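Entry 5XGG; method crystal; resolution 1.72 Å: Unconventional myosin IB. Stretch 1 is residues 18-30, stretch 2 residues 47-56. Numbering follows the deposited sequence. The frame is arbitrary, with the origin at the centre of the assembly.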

# COMPACT_ATOMS: atom_id res chain seq x y z
N ASP A 18 6.52 12.61 8.18
CA ASP A 18 6.97 12.75 6.80
C ASP A 18 7.33 11.46 6.07
O ASP A 18 7.29 11.46 4.84
CB ASP A 18 8.20 13.67 6.75
CG ASP A 18 7.83 15.11 6.91
OD1 ASP A 18 6.73 15.45 6.59
OD2 ASP A 18 8.70 15.83 7.41
N GLU A 19 7.62 10.41 6.82
CA GLU A 19 8.09 9.17 6.28
C GLU A 19 6.96 8.18 6.06
O GLU A 19 7.17 7.08 5.56
CB GLU A 19 9.10 8.52 7.16
CG GLU A 19 10.43 9.25 7.28
CD GLU A 19 10.40 10.51 8.11
OE1 GLU A 19 9.59 10.66 9.05
OE2 GLU A 19 11.30 11.36 7.84
N GLU A 20 5.75 8.57 6.49
CA GLU A 20 4.53 7.80 6.18
C GLU A 20 3.84 8.38 4.94
O GLU A 20 4.06 9.54 4.48
CB GLU A 20 3.59 7.75 7.41
CG GLU A 20 4.05 6.73 8.43
CD GLU A 20 3.33 6.86 9.74
OE1 GLU A 20 2.22 7.37 9.78
OE2 GLU A 20 3.88 6.37 10.77
N LEU A 21 2.94 7.54 4.41
CA LEU A 21 2.12 7.85 3.24
C LEU A 21 0.67 7.93 3.63
O LEU A 21 0.06 6.97 4.13
CB LEU A 21 2.39 6.79 2.16
CG LEU A 21 1.57 6.84 0.86
CD1 LEU A 21 1.95 8.05 0.06
CD2 LEU A 21 1.82 5.48 0.08
N SER A 22 0.02 9.04 3.31
CA SER A 22 -1.44 9.15 3.40
C SER A 22 -2.17 8.57 2.21
O SER A 22 -1.58 8.44 1.10
CB SER A 22 -1.87 10.62 3.53
OG SER A 22 -1.20 11.30 4.59
N PHE A 23 -3.45 8.21 2.43
CA PHE A 23 -4.22 7.60 1.35
C PHE A 23 -5.69 7.61 1.76
O PHE A 23 -6.05 7.86 2.92
CB PHE A 23 -3.71 6.15 0.99
CG PHE A 23 -3.62 5.25 2.13
CD1 PHE A 23 -4.73 4.45 2.54
CD2 PHE A 23 -2.39 5.10 2.81
CE1 PHE A 23 -4.61 3.61 3.67
CE2 PHE A 23 -2.30 4.24 3.94
CZ PHE A 23 -3.40 3.48 4.33
N LYS A 24 -6.53 7.39 0.75
CA LYS A 24 -7.95 7.36 0.90
C LYS A 24 -8.45 5.97 0.54
O LYS A 24 -7.77 5.21 -0.15
CB LYS A 24 -8.55 8.50 0.06
CG LYS A 24 -8.82 8.23 -1.37
CD LYS A 24 -9.02 9.56 -2.14
CE LYS A 24 -9.28 9.33 -3.66
NZ LYS A 24 -8.01 8.98 -4.40
N VAL A 25 -9.68 5.68 0.90
CA VAL A 25 -10.31 4.41 0.66
C VAL A 25 -10.36 4.15 -0.81
O VAL A 25 -10.65 5.04 -1.58
CB VAL A 25 -11.75 4.32 1.18
CG1 VAL A 25 -12.19 2.90 1.09
CG2 VAL A 25 -11.86 4.71 2.61
N GLY A 26 -9.95 2.94 -1.18
CA GLY A 26 -9.93 2.55 -2.55
C GLY A 26 -8.65 2.73 -3.32
O GLY A 26 -8.53 2.21 -4.52
N ASP A 27 -7.76 3.54 -2.73
CA ASP A 27 -6.47 3.77 -3.36
C ASP A 27 -5.77 2.47 -3.54
O ASP A 27 -5.77 1.62 -2.64
CB ASP A 27 -5.59 4.73 -2.59
CG ASP A 27 -6.00 6.19 -2.73
OD1 ASP A 27 -6.85 6.57 -3.61
OD2 ASP A 27 -5.46 7.04 -2.00
N ILE A 28 -5.13 2.32 -4.74
CA ILE A 28 -4.33 1.13 -5.10
C ILE A 28 -2.86 1.50 -4.93
O ILE A 28 -2.37 2.43 -5.62
CB ILE A 28 -4.56 0.62 -6.58
CG1 ILE A 28 -6.06 0.44 -6.89
CG2 ILE A 28 -3.73 -0.60 -6.88
CD1 ILE A 28 -6.76 -0.44 -5.99
N ILE A 29 -2.25 0.92 -3.94
CA ILE A 29 -0.89 1.23 -3.48
C ILE A 29 0.03 0.05 -3.84
O ILE A 29 -0.27 -1.10 -3.57
CB ILE A 29 -0.90 1.53 -1.95
CG1 ILE A 29 -1.93 2.60 -1.70
CG2 ILE A 29 0.49 1.89 -1.50
CD1 ILE A 29 -2.19 2.77 -0.22
N THR A 30 1.18 0.37 -4.48
CA THR A 30 2.22 -0.60 -4.80
C THR A 30 3.18 -0.79 -3.64
O THR A 30 3.62 0.17 -3.06
CB THR A 30 2.91 -0.09 -6.08
OG1 THR A 30 1.92 -0.00 -7.15
CG2 THR A 30 4.01 -1.10 -6.48
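Stretch 2 47-56: EGWIPNNYVK

How does stretch 2 first meet stretch 1? It arrives as an extended strand, residues 47-51, and meets the loop at Glu19 to Leu21 through a single parallel beta bridge between Glu20 and Trp49, whose CA atoms lie 4.3 Å apart. Two nearly straight hydrogen bonds hold it: Trp49 N donates to Glu19 O at 2.9 Å, and Leu21 N donates to Trp49 O, also at 2.9 Å. Between them, Glu20 CA comes within 3.2 Å of Trp49 O in a CA-H...O contact. Both bonds use the backbone of Trp49. Its CA-to-CB bond points sideways, and Trp49 CD1 lies 4.4 Å from Glu19 CB.

Why can Gly48 pack so closely beside the bridge? Its CA sits 3.4 Å from Glu19 O, and a CB there would point at stretch 1, landing 2.6 Å from Glu20 C and 2.8 Å from Leu21 N. Without a side chain, the two backbones can close up.

What follows the bridge along stretch 1? Leu21 points toward stretch 2, its CB 3.8 Å from Ile50 CG2, while Ser22 turns away. Phe23 then points inward again, and its chi1 near +60° (p) accompanies the broadest coverage in stretch 1. Phe23 CE2 lies 3.6 Å from Ile50 CG2; Pro51 CD and Tyr54 CB approach the ring edge, the latter 3.8 Å from Phe23 CZ. Val55 CG1 is 4.2 Å from the same Phe23 CZ, so the ring reaches past the strand to the 3-10 segment 52-54 and the strand residue beyond it.

Does the chain return after Phe23? Lys24 to Asp27 form a type II turn clear of stretch 2, braced by a salt bridge from Lys24 NZ to Asp27 OD1 at 2.8 Å. In the strand that follows, Ile29 points back, placing its CG2 4.0 Å from Ile50 CD1.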

# COMPACT_ATOMS: atom_id res chain seq x y z
N GLU A 47 6.22 7.97 -1.91
CA GLU A 47 6.61 6.69 -1.23
C GLU A 47 6.62 6.97 0.27
O GLU A 47 7.06 8.05 0.72
CB GLU A 47 8.00 6.24 -1.73
CG GLU A 47 8.66 5.08 -1.07
CD GLU A 47 10.13 4.88 -1.47
OE1 GLU A 47 10.80 5.83 -1.94
OE2 GLU A 47 10.69 3.86 -1.02
N GLY A 48 6.02 6.09 1.03
CA GLY A 48 6.09 6.19 2.48
C GLY A 48 5.54 4.93 3.13
O GLY A 48 4.92 4.08 2.49
N TRP A 49 5.72 4.82 4.43
CA TRP A 49 5.18 3.69 5.14
C TRP A 49 3.67 3.84 5.35
O TRP A 49 3.16 4.90 5.70
CB TRP A 49 5.86 3.53 6.53
CG TRP A 49 7.29 3.27 6.45
CD1 TRP A 49 8.28 4.19 6.62
CD2 TRP A 49 7.93 2.02 6.09
NE1 TRP A 49 9.52 3.57 6.43
CE2 TRP A 49 9.34 2.25 6.13
CE3 TRP A 49 7.47 0.74 5.79
CZ2 TRP A 49 10.27 1.26 5.77
CZ3 TRP A 49 8.37 -0.29 5.57
CH2 TRP A 49 9.78 -0.02 5.51
N ILE A 50 3.02 2.69 5.25
CA ILE A 50 1.60 2.53 5.51
C ILE A 50 1.38 1.37 6.46
O ILE A 50 2.08 0.38 6.48
CB ILE A 50 0.83 2.29 4.21
CG1 ILE A 50 1.11 0.89 3.55
CG2 ILE A 50 1.07 3.36 3.19
CD1 ILE A 50 0.22 0.61 2.33
N PRO A 51 0.35 1.49 7.31
CA PRO A 51 -0.06 0.37 8.17
C PRO A 51 -0.77 -0.72 7.38
O PRO A 51 -1.77 -0.42 6.69
CB PRO A 51 -1.05 1.06 9.14
CG PRO A 51 -1.54 2.22 8.39
CD PRO A 51 -0.48 2.66 7.45
N ASN A 52 -0.22 -1.95 7.41
CA ASN A 52 -0.77 -2.99 6.57
C ASN A 52 -2.18 -3.41 6.95
O ASN A 52 -2.85 -3.94 6.14
CB ASN A 52 0.19 -4.19 6.46
CG ASN A 52 0.28 -5.04 7.75
OD1 ASN A 52 -0.64 -5.13 8.51
ND2 ASN A 52 1.41 -5.71 7.93
N ASN A 53 -2.63 -3.14 8.20
CA ASN A 53 -4.00 -3.46 8.57
C ASN A 53 -5.03 -2.43 8.11
O ASN A 53 -6.22 -2.61 8.43
CB ASN A 53 -4.06 -3.73 10.06
CG ASN A 53 -3.66 -2.53 10.95
OD1 ASN A 53 -3.34 -1.47 10.47
ND2 ASN A 53 -3.60 -2.76 12.28
N TYR A 54 -4.62 -1.45 7.26
CA TYR A 54 -5.53 -0.53 6.57
C TYR A 54 -5.84 -0.94 5.19
O TYR A 54 -6.67 -0.35 4.53
CB TYR A 54 -5.07 0.94 6.60
CG TYR A 54 -5.31 1.65 7.87
CD1 TYR A 54 -4.73 1.21 9.08
CD2 TYR A 54 -6.00 2.87 7.90
CE1 TYR A 54 -4.94 1.96 10.24
CE2 TYR A 54 -6.28 3.55 9.09
CZ TYR A 54 -5.68 3.12 10.23
OH TYR A 54 -5.87 3.87 11.37
N VAL A 55 -5.16 -1.97 4.71
CA VAL A 55 -5.28 -2.37 3.32
C VAL A 55 -5.44 -3.87 3.14
O VAL A 55 -5.32 -4.62 4.10
CB VAL A 55 -4.00 -1.91 2.59
CG1 VAL A 55 -3.68 -0.42 2.80
CG2 VAL A 55 -2.79 -2.78 2.93
N LYS A 56 -5.79 -4.25 1.92
CA LYS A 56 -5.97 -5.66 1.51
C LYS A 56 -5.24 -5.93 0.25
O LYS A 56 -5.46 -5.24 -0.77
CB LYS A 56 -7.42 -6.00 1.27
CG LYS A 56 -7.67 -7.52 1.22
CD LYS A 56 -8.98 -7.83 0.52
CE LYS A 56 -9.49 -9.23 0.89
NZ LYS A 56 -10.20 -9.87 -0.26